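Local coordinates for protein glutathione peroxidase (PDB 2V1M) that reduces hydrogen peroxide to water, oxidising two glutathione molecules to glutathione disulfide, in the blood fluke Schistosoma mansoni, at residues Y29-A40 with G64-F75. Residues are numbered along the deposited sequence; the frame is centred on the assembly and turned at random.
Sequences YRGHVCLIVNVA and GLRILAFPCNQF
With CG anti to its carbonyl carbon (chi1 -61°) and the chain bent at chi2 (-67°), Arg-66 sets its guanidinium over one face of the His-32 imidazole, displaced toward the rim, the two planes 30° apart; NH2 comes to 3.3 Å from His-32 CE1. NH1 turns the other way, bonding to Leu-65 O at 2.9 Å and to Val-61 O, just past helix 46-60, which should limit the rotation of the group. The aliphatic part of the same side chain meets the Tyr-29 ring, with Arg-66 CG at the ring's edge. Over a face of that ring sits Leu-68, its CD1 4.1 Å from the centroid in a CH-pi contact, while Tyr-29 OH reaches Asp-99. Further along this side of the sheet, Ile-36 CG2 packs 3.8 Å from Phe-70 CD2, under helix 113-121. Leu-35, Val-39, Leu-65 and Ile-67 line the other side, against helix 46-60, and Val-39 CG1 touches Ala-69 CB at 3.8 Å. Between these two layers the backbones form a parallel ladder, from a weak Val-33 N to Gly-64 O bond to Cys-72 N on Val-39 O at 3.1 Å. Gly-64 closes helix 46-60 in a Schellman motif and leads directly into strand 65-71, completing the beta-alpha-beta crossover at the centre of the thioredoxin fold.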
ATOM      1  N   TYR A  29      -9.967  -7.245   4.883  1.00  4.31           N
ATOM      2  CA  TYR A  29     -10.141  -5.791   4.860  1.00  4.76           C
ATOM      3  C   TYR A  29     -11.551  -5.339   4.483  1.00  4.59           C
ATOM      4  O   TYR A  29     -11.800  -4.135   4.337  1.00  4.57           O
ATOM      5  CB  TYR A  29      -9.078  -5.169   3.944  1.00  5.02           C
ATOM      6  CG  TYR A  29      -7.681  -5.459   4.463  1.00  4.70           C
ATOM      7  CD1 TYR A  29      -7.200  -4.793   5.575  1.00  6.40           C
ATOM      8  CD2 TYR A  29      -6.897  -6.444   3.892  1.00  4.70           C
ATOM      9  CE1 TYR A  29      -5.949  -5.100   6.097  1.00  7.00           C
ATOM     10  CE2 TYR A  29      -5.626  -6.780   4.415  1.00  5.66           C
ATOM     11  CZ  TYR A  29      -5.170  -6.101   5.524  1.00  5.19           C
ATOM     12  OH  TYR A  29      -3.930  -6.440   5.999  1.00  6.55           O
ATOM     13  N   ARG A  30     -12.486  -6.285   4.366  1.00  4.85           N
ATOM     14  CA  ARG A  30     -13.865  -5.915   4.018  1.00  5.34           C
ATOM     15  C   ARG A  30     -14.402  -4.892   5.014  1.00  4.63           C
ATOM     16  O   ARG A  30     -14.298  -5.060   6.236  1.00  5.71           O
ATOM     17  CB  ARG A  30     -14.769  -7.139   4.046  1.00  8.10           C
ATOM     18  CG  ARG A  30     -16.068  -6.940   3.288  1.00 10.53           C
ATOM     19  CD  ARG A  30     -16.819  -8.258   3.085  1.00 13.42           C
ATOM     20  NE  ARG A  30     -16.319  -9.150   2.012  1.00 13.57           N
ATOM     21  CZ  ARG A  30     -16.722  -9.090   0.744  1.00 12.68           C
ATOM     22  NH1 ARG A  30     -17.545  -8.129   0.376  1.00 14.74           N
ATOM     23  NH2 ARG A  30     -16.272  -9.955  -0.175  1.00 12.28           N
ATOM     24  N   GLY A  31     -14.989  -3.829   4.482  1.00  4.80           N
ATOM     25  CA  GLY A  31     -15.619  -2.817   5.312  1.00  4.77           C
ATOM     26  C   GLY A  31     -14.694  -1.721   5.818  1.00  4.61           C
ATOM     27  O   GLY A  31     -15.182  -0.793   6.454  1.00  5.72           O
ATOM     28  N   HIS A  32     -13.396  -1.826   5.541  1.00  4.57           N
ATOM     29  CA  HIS A  32     -12.400  -0.817   5.954  1.00  4.26           C
ATOM     30  C   HIS A  32     -11.868  -0.075   4.753  1.00  4.01           C
ATOM     31  O   HIS A  32     -11.770  -0.627   3.667  1.00  5.48           O
ATOM     32  CB  HIS A  32     -11.271  -1.515   6.726  1.00  4.88           C
ATOM     33  CG  HIS A  32     -11.740  -2.001   8.079  1.00  6.88           C
ATOM     34  ND1 HIS A  32     -11.287  -3.156   8.690  1.00  9.20           N
ATOM     35  CD2 HIS A  32     -12.658  -1.473   8.932  1.00  9.44           C
ATOM     36  CE1 HIS A  32     -11.907  -3.314   9.850  1.00 10.52           C
ATOM     37  NE2 HIS A  32     -12.734  -2.301  10.027  1.00 10.76           N
ATOM     38  N   VAL A  33     -11.530   1.192   4.950  1.00  3.82           N
ATOM     39  CA  VAL A  33     -10.839   1.948   3.903  1.00  3.34           C
ATOM     40  C   VAL A  33      -9.385   1.516   3.914  1.00  3.17           C
ATOM     41  O   VAL A  33      -8.792   1.427   4.993  1.00  4.13           O
ATOM     42  CB  VAL A  33     -10.975   3.473   4.168  1.00  3.77           C
ATOM     43  CG1 VAL A  33     -10.104   4.299   3.220  1.00  4.00           C
ATOM     44  CG2 VAL A  33     -12.423   3.894   4.091  1.00  4.65           C
ATOM     45  N   CYS A  34      -8.809   1.258   2.724  1.00  3.12           N
ATOM     46  CA  CYS A  34      -7.431   0.828   2.656  1.00  2.86           C
ATOM     47  C   CYS A  34      -6.590   1.797   1.856  1.00  2.87           C
ATOM     48  O   CYS A  34      -7.026   2.312   0.812  1.00  3.86           O
ATOM     49  CB  CYS A  34      -7.296  -0.576   2.027  1.00  3.11           C
ATOM     50  SG  CYS A  34      -8.164  -1.875   2.927  1.00  4.78           S
ATOM     51  N   LEU A  35      -5.369   2.019   2.337  1.00  2.78           N
ATOM     52  CA  LEU A  35      -4.371   2.785   1.610  1.00  2.83           C
ATOM     53  C   LEU A  35      -3.236   1.821   1.293  1.00  2.65           C
ATOM     54  O   LEU A  35      -2.605   1.295   2.221  1.00  3.22           O
ATOM     55  CB  LEU A  35      -3.871   3.978   2.433  1.00  3.07           C
ATOM     56  CG  LEU A  35      -2.941   4.914   1.631  1.00  4.75           C
ATOM     57  CD1 LEU A  35      -3.700   5.638   0.488  1.00  5.67           C
ATOM     58  CD2 LEU A  35      -2.281   5.904   2.592  1.00  7.14           C
ATOM     59  N   ILE A  36      -3.045   1.519   0.002  1.00  2.74           N
ATOM     60  CA  ILE A  36      -2.110   0.492  -0.429  1.00  2.79           C
ATOM     61  C   ILE A  36      -0.891   1.171  -1.033  1.00  2.72           C
ATOM     62  O   ILE A  36      -1.030   1.957  -2.025  1.00  2.90           O
ATOM     63  CB  ILE A  36      -2.792  -0.491  -1.427  1.00  2.76           C
ATOM     64  CG1 ILE A  36      -4.041  -1.102  -0.759  1.00  3.05           C
ATOM     65  CG2 ILE A  36      -1.759  -1.534  -1.847  1.00  3.11           C
ATOM     66  CD1 ILE A  36      -4.792  -2.105  -1.626  1.00  4.12           C
ATOM     67  N   VAL A  37       0.270   0.888  -0.462  1.00  2.53           N
ATOM     68  CA  VAL A  37       1.496   1.633  -0.793  1.00  2.59           C
ATOM     69  C   VAL A  37       2.578   0.642  -1.152  1.00  2.51           C
ATOM     70  O   VAL A  37       2.812  -0.318  -0.416  1.00  3.00           O
ATOM     71  CB  VAL A  37       1.939   2.472   0.455  1.00  2.63           C
ATOM     72  CG1 VAL A  37       3.136   3.379   0.069  1.00  3.03           C
ATOM     73  CG2 VAL A  37       0.793   3.268   0.998  1.00  3.20           C
ATOM     74  N   ASN A  38       3.264   0.834  -2.295  1.00  2.53           N
ATOM     75  CA  ASN A  38       4.472   0.054  -2.586  1.00  2.65           C
ATOM     76  C   ASN A  38       5.652   0.782  -1.962  1.00  2.74           C
ATOM     77  O   ASN A  38       5.750   1.997  -2.085  1.00  2.73           O
ATOM     78  CB  ASN A  38       4.651  -0.187  -4.084  1.00  3.03           C
ATOM     79  CG  ASN A  38       4.803   1.116  -4.899  1.00  2.90           C
ATOM     80  OD1 ASN A  38       3.878   1.944  -4.951  1.00  2.81           O
ATOM     81  ND2 ASN A  38       5.951   1.272  -5.569  1.00  3.18           N
ATOM     82  N   VAL A  39       6.512   0.033  -1.250  1.00  2.69           N
ATOM     83  CA  VAL A  39       7.521   0.648  -0.411  1.00  2.69           C
ATOM     84  C   VAL A  39       8.910   0.154  -0.778  1.00  2.72           C
ATOM     85  O   VAL A  39       9.099  -0.828  -1.507  1.00  2.94           O
ATOM     86  CB  VAL A  39       7.206   0.406   1.103  1.00  2.55           C
ATOM     87  CG1 VAL A  39       5.877   1.035   1.476  1.00  3.08           C
ATOM     88  CG2 VAL A  39       7.221  -1.093   1.440  1.00  3.18           C
ATOM     89  N   ALA A  40       9.910   0.884  -0.249  1.00  2.96           N
ATOM     90  CA  ALA A  40      11.324   0.548  -0.390  1.00  3.00           C
ATOM     91  C   ALA A  40      12.067   1.201   0.763  1.00  3.13           C
ATOM     92  O   ALA A  40      11.749   2.349   1.145  1.00  3.32           O
ATOM     93  CB  ALA A  40      11.887   1.054  -1.715  1.00  3.79           C
ATOM     94  N   GLY A  64     -11.282   3.105  11.066  1.00  4.64           N
ATOM     95  CA  GLY A  64     -11.473   2.156   9.956  1.00  4.78           C
ATOM     96  C   GLY A  64     -10.436   2.193   8.845  1.00  4.55           C
ATOM     97  O   GLY A  64     -10.646   1.539   7.824  1.00  5.34           O
ATOM     98  N   LEU A  65      -9.343   2.951   8.994  1.00  3.95           N
ATOM     99  CA  LEU A  65      -8.290   2.947   7.996  1.00  4.07           C
ATOM    100  C   LEU A  65      -7.353   1.750   8.192  1.00  3.55           C
ATOM    101  O   LEU A  65      -6.897   1.510   9.336  1.00  4.26           O
ATOM    102  CB  LEU A  65      -7.454   4.224   8.068  1.00  4.18           C
ATOM    103  CG  LEU A  65      -6.289   4.268   7.062  1.00  4.26           C
ATOM    104  CD1 LEU A  65      -6.777   4.328   5.622  1.00  4.74           C
ATOM    105  CD2 LEU A  65      -5.417   5.483   7.373  1.00  4.84           C
ATOM    106  N   ARG A  66      -7.015   1.069   7.104  1.00  3.09           N
ATOM    107  CA  ARG A  66      -5.970   0.044   7.098  1.00  3.40           C
ATOM    108  C   ARG A  66      -4.941   0.415   6.038  1.00  3.34           C
ATOM    109  O   ARG A  66      -5.270   0.596   4.882  1.00  6.72           O
ATOM    110  CB  ARG A  66      -6.583  -1.346   6.822  1.00  4.24           C
ATOM    111  CG  ARG A  66      -7.612  -1.761   7.900  1.00  4.52           C
ATOM    112  CD  ARG A  66      -6.960  -1.988   9.244  1.00  5.32           C
ATOM    113  NE  ARG A  66      -7.946  -2.435  10.230  1.00  6.56           N
ATOM    114  CZ  ARG A  66      -8.702  -1.611  10.965  1.00  6.56           C
ATOM    115  NH1 ARG A  66      -8.659  -0.286  10.787  1.00  6.36           N
ATOM    116  NH2 ARG A  66      -9.551  -2.123  11.859  1.00  9.61           N
ATOM    117  N   ILE A  67      -3.692   0.521   6.450  1.00  3.14           N
ATOM    118  CA  ILE A  67      -2.593   0.784   5.541  1.00  3.13           C
ATOM    119  C   ILE A  67      -1.873  -0.522   5.258  1.00  2.87           C
ATOM    120  O   ILE A  67      -1.543  -1.269   6.205  1.00  3.15           O
ATOM    121  CB  ILE A  67      -1.621   1.852   6.142  1.00  3.14           C
ATOM    122  CG1 ILE A  67      -2.389   3.166   6.353  1.00  3.78           C
ATOM    123  CG2 ILE A  67      -0.388   2.024   5.251  1.00  3.71           C
ATOM    124  CD1 ILE A  67      -1.589   4.192   7.164  1.00  4.18           C
ATOM    125  N   LEU A  68      -1.658  -0.808   3.970  1.00  2.79           N
ATOM    126  CA  LEU A  68      -1.027  -2.045   3.516  1.00  2.93           C
ATOM    127  C   LEU A  68       0.226  -1.647   2.750  1.00  3.06           C
ATOM    128  O   LEU A  68       0.126  -0.909   1.761  1.00  3.59           O
ATOM    129  CB  LEU A  68      -1.944  -2.851   2.592  1.00  3.26           C
ATOM    130  CG  LEU A  68      -3.195  -3.492   3.154  1.00  4.68           C
ATOM    131  CD1 LEU A  68      -4.223  -2.560   3.593  1.00  6.72           C
ATOM    132  CD2 LEU A  68      -3.721  -4.454   2.094  1.00  7.95           C
ATOM    133  N   ALA A  69       1.383  -2.158   3.172  1.00  2.78           N
ATOM    134  CA  ALA A  69       2.675  -1.782   2.556  1.00  2.89           C
ATOM    135  C   ALA A  69       3.313  -3.004   1.907  1.00  2.73           C
ATOM    136  O   ALA A  69       3.603  -4.016   2.581  1.00  2.86           O
ATOM    137  CB  ALA A  69       3.603  -1.198   3.602  1.00  3.14           C
ATOM    138  N   PHE A  70       3.542  -2.888   0.592  1.00  2.54           N
ATOM    139  CA  PHE A  70       4.115  -3.941  -0.243  1.00  2.91           C
ATOM    140  C   PHE A  70       5.526  -3.568  -0.673  1.00  2.80           C
ATOM    141  O   PHE A  70       5.700  -2.703  -1.530  1.00  2.74           O
ATOM    142  CB  PHE A  70       3.235  -4.177  -1.476  1.00  3.06           C
ATOM    143  CG  PHE A  70       1.942  -4.874  -1.116  1.00  2.83           C
ATOM    144  CD1 PHE A  70       1.896  -6.264  -1.053  1.00  3.06           C
ATOM    145  CD2 PHE A  70       0.804  -4.126  -0.811  1.00  2.95           C
ATOM    146  CE1 PHE A  70       0.742  -6.925  -0.670  1.00  3.20           C
ATOM    147  CE2 PHE A  70      -0.367  -4.783  -0.431  1.00  3.31           C
ATOM    148  CZ  PHE A  70      -0.397  -6.181  -0.353  1.00  3.47           C
ATOM    149  N   PRO A  71       6.545  -4.222  -0.107  1.00  2.84           N
ATOM    150  CA  PRO A  71       7.921  -3.979  -0.585  1.00  3.24           C
ATOM    151  C   PRO A  71       8.038  -4.384  -2.050  1.00  2.95           C
ATOM    152  O   PRO A  71       7.440  -5.358  -2.498  1.00  3.12           O
ATOM    153  CB  PRO A  71       8.777  -4.900   0.300  1.00  3.28           C
ATOM    154  CG  PRO A  71       7.914  -5.084   1.589  1.00  3.49           C
ATOM    155  CD  PRO A  71       6.525  -5.200   1.016  1.00  3.23           C
ATOM    156  N   CYS A  72       8.881  -3.640  -2.773  1.00  3.14           N
ATOM    157  CA  CYS A  72       9.077  -3.918  -4.205  1.00  3.45           C
ATOM    158  C   CYS A  72      10.452  -3.404  -4.586  1.00  3.22           C
ATOM    159  O   CYS A  72      10.803  -2.264  -4.256  1.00  3.21           O
ATOM    160  CB  CYS A  72       7.976  -3.183  -5.023  1.00  3.32           C
ATOM    161  SG  CYS A  72       8.211  -3.318  -6.807  1.00  3.39           S
ATOM    162  N   ASN A  73      11.233  -4.262  -5.270  1.00  3.16           N
ATOM    163  CA  ASN A  73      12.597  -3.949  -5.664  1.00  3.33           C
ATOM    164  C   ASN A  73      12.725  -3.594  -7.167  1.00  3.62           C
ATOM    165  O   ASN A  73      13.819  -3.751  -7.730  1.00  5.19           O
ATOM    166  CB  ASN A  73      13.553  -5.104  -5.312  1.00  3.87           C
ATOM    167  CG  ASN A  73      15.007  -4.657  -5.335  1.00  3.76           C
ATOM    168  OD1 ASN A  73      15.333  -3.528  -4.970  1.00  4.09           O
ATOM    169  ND2 ASN A  73      15.893  -5.539  -5.754  1.00  5.82           N
ATOM    170  N   GLN A  74      11.642  -3.126  -7.801  1.00  3.26           N
ATOM    171  CA  GLN A  74      11.695  -2.799  -9.223  1.00  3.34           C
ATOM    172  C   GLN A  74      12.218  -1.405  -9.523  1.00  3.53           C
ATOM    173  O   GLN A  74      12.381  -1.085 -10.713  1.00  4.60           O
ATOM    174  CB  GLN A  74      10.332  -3.004  -9.882  1.00  3.53           C
ATOM    175  CG  GLN A  74       9.966  -4.462  -9.957  1.00  4.06           C
ATOM    176  CD  GLN A  74       8.658  -4.661 -10.691  1.00  3.60           C
ATOM    177  OE1 GLN A  74       7.602  -4.185 -10.253  1.00  3.75           O
ATOM    178  NE2 GLN A  74       8.726  -5.340 -11.848  1.00  5.02           N
ATOM    179  N   PHE A  75      12.477  -0.566  -8.506  1.00  3.20           N
ATOM    180  CA  PHE A  75      12.778   0.845  -8.720  1.00  3.59           C
ATOM    181  C   PHE A  75      14.155   1.175  -8.140  1.00  3.51           C
ATOM    182  O   PHE A  75      14.281   1.444  -6.951  1.00  4.19           O
ATOM    183  CB  PHE A  75      11.657   1.716  -8.137  1.00  3.40           C
ATOM    184  CG  PHE A  75      10.296   1.361  -8.692  1.00  3.47           C
ATOM    185  CD1 PHE A  75       9.977   1.658 -10.027  1.00  4.50           C
ATOM    186  CD2 PHE A  75       9.399   0.639  -7.924  1.00  3.60           C
ATOM    187  CE1 PHE A  75       8.735   1.286 -10.542  1.00  4.71           C
ATOM    188  CE2 PHE A  75       8.152   0.283  -8.443  1.00  4.14           C
ATOM    189  CZ  PHE A  75       7.828   0.618  -9.764  1.00  4.57           C
TER